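Local coordinates for protein phosphoserine phosphatase (Homo sapiens, PDB 6HYY) that hydrolyses L-3-phosphoserine to serine and phosphate, with a magnesium ion in an active site of the haloacid dehalogenase type, at residues N129-K132 and E138-G141; E37-E42 and L62-P67; H82-I87 and T210-L215; E89-L94 and S117-P122; Q146-S151 and G155-L160. One frame throughout, in Å; residues are numbered along the deposited sequence.

Interaction 1: N129-K132 and E138-G141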
# COMPACT_ATOMS: atom_id res chain seq x y z
N ASN A 129 -0.08 -9.09 -2.44
CA ASN A 129 0.19 -10.51 -2.34
C ASN A 129 -1.11 -11.30 -2.21
O ASN A 129 -2.15 -10.77 -1.84
CB ASN A 129 1.14 -10.77 -1.18
CG ASN A 129 2.53 -10.31 -1.52
OD1 ASN A 129 3.03 -10.63 -2.60
ND2 ASN A 129 3.13 -9.52 -0.65
N ARG A 130 -1.06 -12.58 -2.59
CA ARG A 130 -2.25 -13.42 -2.65
C ARG A 130 -2.04 -14.60 -1.71
O ARG A 130 -1.15 -15.42 -1.95
CB ARG A 130 -2.52 -13.92 -4.07
CG ARG A 130 -2.80 -12.84 -5.08
CD ARG A 130 -3.26 -13.48 -6.38
NE ARG A 130 -4.68 -13.82 -6.34
CZ ARG A 130 -5.34 -14.41 -7.33
NH1 ARG A 130 -4.70 -14.73 -8.45
NH2 ARG A 130 -6.64 -14.65 -7.20
N LEU A 131 -2.83 -14.67 -0.65
CA LEU A 131 -2.78 -15.82 0.24
C LEU A 131 -3.41 -17.04 -0.43
O LEU A 131 -4.33 -16.93 -1.24
CB LEU A 131 -3.51 -15.52 1.55
CG LEU A 131 -2.90 -14.48 2.48
CD1 LEU A 131 -3.90 -14.14 3.58
CD2 LEU A 131 -1.60 -14.97 3.06
N LYS A 132 -2.90 -18.22 -0.07
CA LYS A 132 -3.43 -19.50 -0.52
C LYS A 132 -4.02 -20.26 0.66
O LYS A 132 -3.53 -20.17 1.79
CB LYS A 132 -2.35 -20.35 -1.20
CG LYS A 132 -1.74 -19.74 -2.47
CD LYS A 132 -0.71 -20.67 -3.11
CE LYS A 132 -0.08 -20.04 -4.35
NZ LYS A 132 0.85 -20.96 -5.06
N GLU A 138 -7.49 -23.89 5.61
CA GLU A 138 -6.21 -23.76 6.29
C GLU A 138 -5.19 -23.02 5.41
O GLU A 138 -5.18 -23.15 4.19
CB GLU A 138 -5.64 -25.14 6.64
CG GLU A 138 -6.44 -25.94 7.66
CD GLU A 138 -5.73 -27.23 8.05
OE1 GLU A 138 -6.12 -27.86 9.05
OE2 GLU A 138 -4.76 -27.62 7.34
N TYR A 139 -4.32 -22.27 6.07
CA TYR A 139 -3.29 -21.51 5.37
C TYR A 139 -2.40 -22.44 4.55
O TYR A 139 -1.88 -23.44 5.05
CB TYR A 139 -2.45 -20.72 6.37
CG TYR A 139 -1.19 -20.12 5.79
CD1 TYR A 139 -1.27 -19.07 4.89
CD2 TYR A 139 0.06 -20.59 6.15
CE1 TYR A 139 -0.13 -18.51 4.34
CE2 TYR A 139 1.21 -20.03 5.61
CZ TYR A 139 1.10 -18.99 4.71
OH TYR A 139 2.24 -18.44 4.17
N ALA A 140 -2.23 -22.11 3.27
CA ALA A 140 -1.48 -22.94 2.34
C ALA A 140 -0.31 -22.22 1.68
O ALA A 140 0.29 -22.78 0.75
CB ALA A 140 -2.41 -23.51 1.27
N GLY A 141 0.03 -21.00 2.10
CA GLY A 141 1.14 -20.29 1.48
C GLY A 141 0.72 -19.00 0.80
O GLY A 141 -0.34 -18.45 1.11

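Interaction 2: E37-E42 and L62-P67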
# COMPACT_ATOMS: atom_id res chain seq x y z
N GLU A 37 0.25 -10.93 17.52
CA GLU A 37 0.53 -9.53 17.22
C GLU A 37 1.97 -9.13 17.54
O GLU A 37 2.65 -8.53 16.70
CB GLU A 37 -0.45 -8.65 18.01
CG GLU A 37 -0.51 -8.97 19.52
CD GLU A 37 -1.22 -10.28 19.84
OE1 GLU A 37 -0.58 -11.19 20.43
OE2 GLU A 37 -2.42 -10.40 19.51
N ASP A 38 2.44 -9.45 18.75
CA ASP A 38 3.73 -8.93 19.21
C ASP A 38 4.86 -9.40 18.30
O ASP A 38 5.65 -8.59 17.80
CB ASP A 38 4.00 -9.37 20.65
CG ASP A 38 3.11 -8.65 21.65
OD1 ASP A 38 2.70 -7.50 21.39
OD2 ASP A 38 2.80 -9.25 22.71
N ALA A 39 4.96 -10.72 18.08
CA ALA A 39 6.04 -11.26 17.27
C ALA A 39 6.00 -10.71 15.85
O ALA A 39 7.04 -10.33 15.30
CB ALA A 39 5.95 -12.79 17.26
N VAL A 40 4.82 -10.64 15.25
CA VAL A 40 4.73 -10.24 13.85
C VAL A 40 4.99 -8.74 13.69
O VAL A 40 5.69 -8.31 12.77
CB VAL A 40 3.38 -10.65 13.26
CG1 VAL A 40 3.09 -9.89 11.96
CG2 VAL A 40 3.35 -12.16 13.02
N SER A 41 4.43 -7.92 14.59
CA SER A 41 4.67 -6.48 14.53
C SER A 41 6.16 -6.17 14.61
O SER A 41 6.65 -5.27 13.91
CB SER A 41 3.92 -5.77 15.65
OG SER A 41 2.53 -5.65 15.35
N GLU A 42 6.90 -6.92 15.44
CA GLU A 42 8.34 -6.73 15.51
C GLU A 42 9.02 -7.13 14.20
O GLU A 42 9.89 -6.40 13.70
CB GLU A 42 8.91 -7.53 16.68
CG GLU A 42 10.36 -7.19 17.00
CD GLU A 42 10.61 -5.68 17.04
OE1 GLU A 42 11.58 -5.22 16.41
OE2 GLU A 42 9.83 -4.97 17.71
N LEU A 62 4.05 -15.12 8.10
CA LEU A 62 2.90 -15.97 7.83
C LEU A 62 3.04 -17.34 8.49
O LEU A 62 2.04 -17.94 8.89
CB LEU A 62 2.69 -16.10 6.32
CG LEU A 62 2.09 -14.84 5.68
CD1 LEU A 62 2.16 -14.91 4.17
CD2 LEU A 62 0.66 -14.62 6.14
N ALA A 63 4.28 -17.83 8.63
CA ALA A 63 4.49 -19.09 9.33
C ALA A 63 4.05 -19.00 10.79
O ALA A 63 3.57 -19.99 11.36
CB ALA A 63 5.96 -19.51 9.23
N LEU A 64 4.19 -17.82 11.41
CA LEU A 64 3.67 -17.64 12.76
C LEU A 64 2.16 -17.41 12.77
O LEU A 64 1.48 -17.83 13.72
CB LEU A 64 4.36 -16.47 13.46
CG LEU A 64 5.87 -16.54 13.65
CD1 LEU A 64 6.36 -15.30 14.36
CD2 LEU A 64 6.27 -17.80 14.42
N ILE A 65 1.62 -16.75 11.75
CA ILE A 65 0.21 -16.40 11.75
C ILE A 65 -0.66 -17.60 11.36
O ILE A 65 -1.67 -17.87 12.00
CB ILE A 65 -0.04 -15.20 10.81
CG1 ILE A 65 0.72 -13.97 11.31
CG2 ILE A 65 -1.52 -14.92 10.67
CD1 ILE A 65 0.85 -12.86 10.27
N GLN A 66 -0.28 -18.29 10.28
CA GLN A 66 -1.07 -19.38 9.72
C GLN A 66 -2.54 -18.99 9.55
O GLN A 66 -3.43 -19.65 10.09
CB GLN A 66 -0.95 -20.63 10.58
CG GLN A 66 0.48 -21.06 10.84
CD GLN A 66 0.88 -22.27 10.04
OE1 GLN A 66 0.13 -23.25 9.95
NE2 GLN A 66 2.06 -22.22 9.44
N PRO A 67 -2.83 -17.93 8.80
CA PRO A 67 -4.19 -17.40 8.78
C PRO A 67 -5.13 -18.30 7.99
O PRO A 67 -4.86 -18.66 6.84
CB PRO A 67 -4.03 -16.04 8.09
CG PRO A 67 -2.87 -16.25 7.17
CD PRO A 67 -1.93 -17.19 7.89

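Interaction 3: H82-I87 and T210-L215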
# COMPACT_ATOMS: atom_id res chain seq x y z
N HIS A 82 -8.87 0.94 9.07
CA HIS A 82 -9.39 2.30 9.04
C HIS A 82 -8.71 3.11 7.96
O HIS A 82 -7.48 3.21 7.93
CB HIS A 82 -9.17 2.98 10.39
CG HIS A 82 -10.06 2.44 11.46
ND1 HIS A 82 -10.65 3.24 12.41
CD2 HIS A 82 -10.48 1.18 11.72
CE1 HIS A 82 -11.38 2.50 13.22
NE2 HIS A 82 -11.30 1.24 12.83
N LEU A 83 -9.50 3.72 7.09
CA LEU A 83 -8.93 4.62 6.10
C LEU A 83 -8.39 5.88 6.77
O LEU A 83 -8.98 6.44 7.70
CB LEU A 83 -9.97 4.98 5.04
CG LEU A 83 -10.52 3.83 4.21
CD1 LEU A 83 -11.59 4.31 3.26
CD2 LEU A 83 -9.41 3.20 3.40
N THR A 84 -7.24 6.32 6.29
CA THR A 84 -6.63 7.54 6.78
C THR A 84 -7.51 8.73 6.44
O THR A 84 -8.08 8.80 5.35
CB THR A 84 -5.26 7.69 6.09
OG1 THR A 84 -4.47 6.54 6.37
CG2 THR A 84 -4.55 8.98 6.49
N PRO A 85 -7.69 9.68 7.36
CA PRO A 85 -8.48 10.88 7.05
C PRO A 85 -8.02 11.57 5.77
O PRO A 85 -6.82 11.73 5.51
CB PRO A 85 -8.26 11.76 8.28
CG PRO A 85 -8.02 10.77 9.38
CD PRO A 85 -7.28 9.62 8.77
N GLY A 86 -8.99 11.92 4.94
CA GLY A 86 -8.72 12.61 3.71
C GLY A 86 -8.56 11.74 2.49
O GLY A 86 -8.67 12.25 1.37
N ILE A 87 -8.29 10.44 2.66
CA ILE A 87 -8.00 9.64 1.46
C ILE A 87 -9.24 9.43 0.59
O ILE A 87 -9.15 9.43 -0.65
CB ILE A 87 -7.30 8.31 1.81
CG1 ILE A 87 -6.78 7.61 0.54
CG2 ILE A 87 -8.20 7.35 2.48
CD1 ILE A 87 -5.76 8.42 -0.29
N THR A 210 1.93 15.66 5.52
CA THR A 210 1.43 14.96 6.70
C THR A 210 -0.09 14.92 6.76
O THR A 210 -0.64 14.40 7.73
CB THR A 210 1.97 15.58 8.00
OG1 THR A 210 1.78 17.00 7.97
CG2 THR A 210 3.45 15.26 8.18
N ASP A 211 -0.77 15.47 5.77
CA ASP A 211 -2.23 15.42 5.75
C ASP A 211 -2.66 15.47 4.30
O ASP A 211 -2.19 16.31 3.53
CB ASP A 211 -2.83 16.58 6.56
CG ASP A 211 -4.29 16.37 6.90
OD1 ASP A 211 -5.07 15.96 6.00
OD2 ASP A 211 -4.67 16.60 8.07
N PHE A 212 -3.54 14.54 3.91
CA PHE A 212 -3.97 14.49 2.52
C PHE A 212 -4.67 15.78 2.09
O PHE A 212 -4.75 16.05 0.88
CB PHE A 212 -4.85 13.26 2.29
CG PHE A 212 -4.07 11.96 2.18
CD1 PHE A 212 -3.00 11.85 1.28
CD2 PHE A 212 -4.38 10.88 2.97
CE1 PHE A 212 -2.29 10.65 1.18
CE2 PHE A 212 -3.68 9.68 2.88
CZ PHE A 212 -2.63 9.57 1.99
N VAL A 213 -5.12 16.61 3.03
CA VAL A 213 -5.71 17.91 2.69
C VAL A 213 -4.74 18.75 1.87
O VAL A 213 -5.16 19.55 1.03
CB VAL A 213 -6.15 18.69 3.95
CG1 VAL A 213 -7.30 18.00 4.66
CG2 VAL A 213 -4.97 18.94 4.88
N GLU A 214 -3.43 18.61 2.10
CA GLU A 214 -2.47 19.47 1.42
C GLU A 214 -2.54 19.32 -0.09
O GLU A 214 -2.31 20.28 -0.82
CB GLU A 214 -1.05 19.19 1.92
CG GLU A 214 -0.90 19.40 3.41
CD GLU A 214 0.47 18.97 3.90
OE1 GLU A 214 1.46 19.38 3.27
OE2 GLU A 214 0.54 18.20 4.89
N LEU A 215 -2.85 18.12 -0.57
CA LEU A 215 -3.10 17.95 -2.00
C LEU A 215 -4.50 18.41 -2.38
O LEU A 215 -4.73 18.74 -3.55
CB LEU A 215 -2.90 16.48 -2.39
CG LEU A 215 -1.53 15.97 -1.98
CD1 LEU A 215 -1.41 14.47 -2.22
CD2 LEU A 215 -0.45 16.72 -2.75
O HOH W 1 -4.48 12.78 6.04

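Interaction 4: E89-L94 and S117-P122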
# COMPACT_ATOMS: atom_id res chain seq x y z
N GLU A 89 -11.73 11.57 0.04
CA GLU A 89 -11.91 12.80 -0.72
C GLU A 89 -10.83 12.94 -1.80
O GLU A 89 -11.13 13.33 -2.93
CB GLU A 89 -11.91 14.01 0.21
CG GLU A 89 -12.32 15.28 -0.51
CD GLU A 89 -12.39 16.48 0.41
OE1 GLU A 89 -12.19 16.33 1.63
OE2 GLU A 89 -12.65 17.59 -0.11
N LEU A 90 -9.58 12.62 -1.45
CA LEU A 90 -8.48 12.74 -2.41
C LEU A 90 -8.67 11.79 -3.59
O LEU A 90 -8.52 12.21 -4.75
CB LEU A 90 -7.14 12.47 -1.71
CG LEU A 90 -5.92 12.55 -2.63
CD1 LEU A 90 -5.79 13.94 -3.25
CD2 LEU A 90 -4.67 12.21 -1.84
N VAL A 91 -8.96 10.51 -3.32
CA VAL A 91 -9.18 9.59 -4.45
C VAL A 91 -10.37 10.05 -5.28
O VAL A 91 -10.34 9.98 -6.51
CB VAL A 91 -9.36 8.14 -3.96
CG1 VAL A 91 -9.78 7.25 -5.13
CG2 VAL A 91 -8.07 7.60 -3.35
N SER A 92 -11.42 10.55 -4.63
CA SER A 92 -12.58 11.05 -5.35
C SER A 92 -12.19 12.18 -6.30
O SER A 92 -12.60 12.19 -7.47
CB SER A 92 -13.64 11.52 -4.36
OG SER A 92 -14.20 10.42 -3.68
N ARG A 93 -11.40 13.15 -5.82
CA ARG A 93 -10.99 14.25 -6.68
C ARG A 93 -10.10 13.78 -7.82
O ARG A 93 -10.21 14.27 -8.95
CB ARG A 93 -10.26 15.34 -5.89
CG ARG A 93 -11.15 16.01 -4.83
CD ARG A 93 -12.27 16.87 -5.42
NE ARG A 93 -13.48 16.12 -5.78
CZ ARG A 93 -14.29 15.45 -4.94
NH1 ARG A 93 -14.06 15.40 -3.64
NH2 ARG A 93 -15.34 14.81 -5.43
N LEU A 94 -9.21 12.81 -7.55
CA LEU A 94 -8.36 12.29 -8.62
C LEU A 94 -9.20 11.61 -9.69
O LEU A 94 -9.00 11.82 -10.90
CB LEU A 94 -7.33 11.32 -8.04
CG LEU A 94 -6.19 11.94 -7.24
CD1 LEU A 94 -5.42 10.86 -6.50
CD2 LEU A 94 -5.26 12.68 -8.21
N SER A 117 -12.45 -1.36 -2.72
CA SER A 117 -13.90 -1.33 -2.65
C SER A 117 -14.38 -0.70 -1.35
O SER A 117 -15.26 -1.22 -0.67
CB SER A 117 -14.45 -2.73 -2.81
OG SER A 117 -15.86 -2.67 -2.83
N LYS A 118 -13.72 0.37 -0.94
CA LYS A 118 -14.33 1.48 -0.26
C LYS A 118 -14.03 2.78 -0.99
O LYS A 118 -14.76 3.76 -0.80
CB LYS A 118 -13.85 1.59 1.21
CG LYS A 118 -14.69 0.73 2.17
CD LYS A 118 -14.02 0.43 3.52
CE LYS A 118 -13.98 1.66 4.40
NZ LYS A 118 -13.46 1.36 5.78
N LEU A 119 -13.02 2.77 -1.87
CA LEU A 119 -12.53 3.96 -2.57
C LEU A 119 -12.89 3.98 -4.05
O LEU A 119 -12.34 4.80 -4.81
CB LEU A 119 -11.00 4.05 -2.44
CG LEU A 119 -10.48 4.16 -1.01
CD1 LEU A 119 -8.99 3.78 -0.96
CD2 LEU A 119 -10.68 5.56 -0.47
N ASN A 120 -13.77 3.08 -4.48
CA ASN A 120 -14.18 2.96 -5.89
C ASN A 120 -13.00 2.71 -6.81
O ASN A 120 -13.02 3.11 -7.98
CB ASN A 120 -14.94 4.19 -6.34
CG ASN A 120 -16.09 4.46 -5.45
OD1 ASN A 120 -16.02 5.33 -4.60
ND2 ASN A 120 -17.14 3.67 -5.61
N ILE A 121 -11.98 2.04 -6.30
CA ILE A 121 -10.82 1.63 -7.09
C ILE A 121 -11.07 0.20 -7.57
O ILE A 121 -11.25 -0.70 -6.73
CB ILE A 121 -9.54 1.72 -6.26
CG1 ILE A 121 -9.26 3.18 -5.87
CG2 ILE A 121 -8.34 1.12 -7.04
CD1 ILE A 121 -8.13 3.34 -4.84
N PRO A 122 -11.08 -0.05 -8.87
CA PRO A 122 -11.37 -1.40 -9.36
C PRO A 122 -10.29 -2.38 -8.95
O PRO A 122 -9.12 -2.03 -8.79
CB PRO A 122 -11.41 -1.23 -10.88
CG PRO A 122 -10.68 0.02 -11.15
CD PRO A 122 -10.89 0.92 -9.96
O HOH W 2 -13.73 7.46 -5.24

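Interaction 5: Q146-S151 and G155-L160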
# COMPACT_ATOMS: atom_id res chain seq x y z
N GLN A 146 4.01 -13.05 -7.51
CA GLN A 146 3.56 -11.66 -7.53
C GLN A 146 4.76 -10.73 -7.40
O GLN A 146 5.69 -11.02 -6.65
CB GLN A 146 2.58 -11.38 -6.39
CG GLN A 146 1.22 -12.04 -6.55
CD GLN A 146 0.45 -11.51 -7.74
OE1 GLN A 146 0.41 -10.30 -7.98
NE2 GLN A 146 -0.15 -12.41 -8.51
N PRO A 147 4.78 -9.60 -8.13
CA PRO A 147 5.90 -8.67 -7.93
C PRO A 147 5.98 -8.16 -6.51
O PRO A 147 7.09 -7.92 -6.01
CB PRO A 147 5.60 -7.54 -8.93
CG PRO A 147 4.16 -7.68 -9.27
CD PRO A 147 3.85 -9.15 -9.17
N THR A 148 4.84 -8.03 -5.83
CA THR A 148 4.85 -7.57 -4.45
C THR A 148 5.36 -8.63 -3.47
O THR A 148 5.45 -8.35 -2.27
CB THR A 148 3.44 -7.10 -4.05
OG1 THR A 148 2.49 -8.10 -4.42
CG2 THR A 148 3.10 -5.81 -4.82
N ALA A 149 5.73 -9.83 -3.93
CA ALA A 149 6.30 -10.83 -3.03
C ALA A 149 7.81 -10.68 -2.86
O ALA A 149 8.39 -11.33 -1.98
CB ALA A 149 5.98 -12.24 -3.53
N GLU A 150 8.45 -9.84 -3.68
CA GLU A 150 9.89 -9.67 -3.73
C GLU A 150 10.27 -8.27 -3.26
O GLU A 150 9.47 -7.34 -3.29
CB GLU A 150 10.42 -9.88 -5.15
CG GLU A 150 10.05 -11.22 -5.79
CD GLU A 150 9.64 -11.10 -7.25
OE1 GLU A 150 8.63 -11.74 -7.64
OE2 GLU A 150 10.32 -10.38 -8.03
N SER A 151 11.53 -8.12 -2.84
CA SER A 151 12.08 -6.79 -2.62
C SER A 151 12.09 -6.01 -3.93
O SER A 151 12.31 -6.57 -5.01
CB SER A 151 13.50 -6.88 -2.05
OG SER A 151 13.48 -7.13 -0.65
N GLY A 155 8.43 -0.99 -7.37
CA GLY A 155 8.98 -0.49 -8.62
C GLY A 155 8.65 -1.41 -9.78
O GLY A 155 8.38 -0.95 -10.90
N LYS A 156 8.64 -2.72 -9.53
CA LYS A 156 8.27 -3.67 -10.58
C LYS A 156 6.82 -3.46 -11.02
O LYS A 156 6.51 -3.56 -12.21
CB LYS A 156 8.49 -5.10 -10.10
CG LYS A 156 9.93 -5.44 -9.78
CD LYS A 156 10.08 -6.92 -9.44
CE LYS A 156 11.50 -7.24 -9.00
NZ LYS A 156 11.64 -7.28 -7.50
N VAL A 157 5.93 -3.19 -10.06
CA VAL A 157 4.54 -2.91 -10.42
C VAL A 157 4.46 -1.68 -11.31
O VAL A 157 3.77 -1.67 -12.33
CB VAL A 157 3.68 -2.75 -9.15
CG1 VAL A 157 2.29 -2.21 -9.52
CG2 VAL A 157 3.57 -4.07 -8.42
N ILE A 158 5.16 -0.62 -10.93
CA ILE A 158 5.09 0.62 -11.69
C ILE A 158 5.64 0.41 -13.09
O ILE A 158 5.09 0.93 -14.07
CB ILE A 158 5.79 1.77 -10.93
CG1 ILE A 158 4.96 2.08 -9.68
CG2 ILE A 158 5.95 3.02 -11.83
CD1 ILE A 158 5.52 3.17 -8.81
N LYS A 159 6.72 -0.38 -13.21
CA LYS A 159 7.24 -0.72 -14.54
C LYS A 159 6.20 -1.46 -15.36
O LYS A 159 6.01 -1.15 -16.55
CB LYS A 159 8.52 -1.55 -14.41
CG LYS A 159 9.08 -2.04 -15.74
CD LYS A 159 10.47 -2.66 -15.53
CE LYS A 159 11.15 -2.93 -16.87
NZ LYS A 159 12.52 -3.51 -16.71
N LEU A 160 5.50 -2.42 -14.76
CA LEU A 160 4.44 -3.12 -15.48
C LEU A 160 3.36 -2.15 -15.95
O LEU A 160 2.87 -2.25 -17.07
CB LEU A 160 3.82 -4.21 -14.60
CG LEU A 160 4.64 -5.45 -14.25
CD1 LEU A 160 3.87 -6.32 -13.27
CD2 LEU A 160 5.00 -6.24 -15.50

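Interaction 1: N129-K132 and E138-G141
The beta hairpin at one edge of the haloacid dehalogenase-type sheet brings K132, near the end of strand 126-133, against A140 and G141 of the antiparallel outermost strand 139-142. Two backbone bonds tie it together: K132 N gives its hydrogen to G141 O at 2.8 Å, and A140 N gives its own to K132 O, also at 2.8 Å. K132 CB packs against the G141 carbonyl, 3.6 Å from G141 O, and beyond CG the lysine chain continues extended. A140 CB rests against the K132 carbonyl, 3.6 Å from K132 O. L131 and Y139 meet next to these bonds. CG of Y139 is anti to the backbone N (chi1 169°), which turns the ring edge to L131, whose CD2 sits near the ring plane, 4.0 Å from Y139 CE1. One face of the same ring has G141 N 3.3 Å above its plane, offset toward the rim. Both side chains also touch L62 of helix 54-65. At a phi of 118° a side chain on G141 would collide with the A140 carbonyl oxygen, which explains the glycine. Polar cohesion thus comes from the main chain, while the one apolar pair ties the hairpin to the neighbouring helix.

Interaction 2: E37-E42 and L62-P67
V40 lays its CG2 methyl over the side chain of I65, 3.6 Å from I65 CG1 and 3.8 Å from I65 CD1. This is helix-helix packing within the helical cap that haloacid dehalogenase-type phosphatases of this kind carry beside the core sheet: helix 37-46 meets the C-terminal end of helix 54-65. The two side chains cross at about a right angle. V40 places CG1 anti to its backbone N (chi1 163°), which leaves CG2 anti to the carbonyl carbon and directed at I65; CG1 adds a looser touch, 4.1 Å from I65 CD1. V40 also touches D28 and A31, so it joins helix 26-33 to the pair, while I65 packs on the loop residues C34 and V36. At the more exposed margin the contact is thinner: A39 and L64 meet there, and V40 CG2 only grazes L64 CB at 4.4 Å. All the contacts are apolar, and with 149 Å² buried in total the two helices touch through a narrow strip of four residues. Just past I65 the helix ends: Q66 takes a positive phi of 49° and turns the chain into P67, while its N still bonds to L62 O. At the exposed margin, L64 CD1 comes within 3.9 Å of A39 CB, methyl against methyl.

Interaction 3: H82-I87 and T210-L215
With chi1 of -78°, F212 sets CG anti to its carbonyl carbon and reaches into the turn 84-87, while I87 holds CG1 anti to its backbone N (chi1 -170°) and bends at chi2 to lay its CD1 over that ring. The result is a CH-pi contact, I87 CD1 standing 4.1 Å from the centroid of the F212 ring and 16° off its normal. T84 CG2 comes up obliquely, 3.8 Å from F212 CE2, and the P85 carbonyl meets the ring at its edge, P85 O lying 3.6 Å from F212 CD2. The turn is type II, and G86 in it is the N-cap of helix 87-96; a CB on G86 would run into F212 CB. One water stitches the backbones, donating to P85 O at 2.6 Å and accepting from F212 N at 2.9 Å. On the far segment D211 forms an Asx turn, its OD1 accepting a nearly straight bond from V213 N. Replacing F212 by an alanine would probably strip I87 CD1 and T84 CG2 of the surface they pack on and open a gap beneath the turn. The ring also stacks with F192 of strand 188-192 and touches L90 of helix 87-96 and T20 of helix 17-21. T84 OG1 bonds to T20 O, tying this loop to helix 17-21, while F212 ties it to the chain after strand 207-209.

Interaction 4: E89-L94 and S117-P122
V91 is the residue of helix 87-96 that meets the loop 117-122, which links helix 109-116 to strand 126-133 in the alpha/beta core of this haloacid dehalogenase-type fold. V91 points toward the loop. Its CG1 is anti to the backbone N (chi1 172°) and does all the close touching: it lies 3.6 Å from L119 O, with L119 CB farther off at 4.4 Å. Two residues on, I121 crosses V91 at about a right angle; its own CG1 carries the touch, and I121 also packs on V101 and L103 of strand 100-105. S92 follows V91 in the helix, and its OG is hydrogen-bonded to R88 O one turn back. A water between the segments lies 3.0 Å from L119 O and, more weakly bound, 3.4 Å from S92 OG, and probably bridges them. The contact is therefore small, with 123 Å² buried in total: a valine methyl set against a backbone carbonyl and two apolar side chains. V91 CG1 lies 4.2 Å from I121 CG1.

Interaction 5: Q146-S151 and G155-L160
The chain makes a short 3-10 turn at 147-149, closed by A149 N to Q146 O at 3.0 Å, and this turn precedes helix 153-165, against which it packs; P147 and K156 come nearest, with their CA atoms 6.1 Å apart. This loop before helix 153-165 of the haloacid dehalogenase-type core lies beside the active site; K154, in the first turn of the same helix, lines the serine pocket. P147 gives the apolar half of the contact. Its ring crosses V157 at about a right angle, P147 CG lying 3.8 Å from V157 CG2, and P147 CB rests on K156 CB. T148 CG2 touches the same methyl, 4.0 Å from V157 CG2. V157 is buried, backed by F127 and I104 of the sheet. The polar half is K156 and E150. The lysine runs extended past P147 and bends at its last torsion (chi4 98°), bringing K156 NZ 3.4 Å from E150 OE2, a salt bridge with a weak, long hydrogen bond. E150, bent at chi2, crosses it at about a right angle. A methionine in place of K156 would probably leave the E150 carboxylate without its opposite charge. The amine also approaches the loop backbone closely, K156 NZ standing 2.7 Å from S151 O.

Along the chain the order is interaction 2, interaction 4, interaction 1 and interaction 5, with interaction 3 spanning the last three from both ends. Interactions 1 and 2 touch, their centres 14 Å apart, where Y139 and L131 of the hairpin pack on L62 and P67, joining the sheet's edge to the cap helices. Interaction 1 also meets interaction 5 through N129, whose ND2 probably bonds to T148 O. Interactions 3 and 4, centred 12 Å apart, meet at helix 87-96 and through L83, which touches K118 and L119. Centres of interactions 1 and 3 stand 31 Å apart, on opposite sides of the chain's centre. The side chains of T148, V40 and T84 lie about 7, 10 and 11 Å from the bound serine, so interactions 5, 2 and 3 probably belong to the scaffold around the active site.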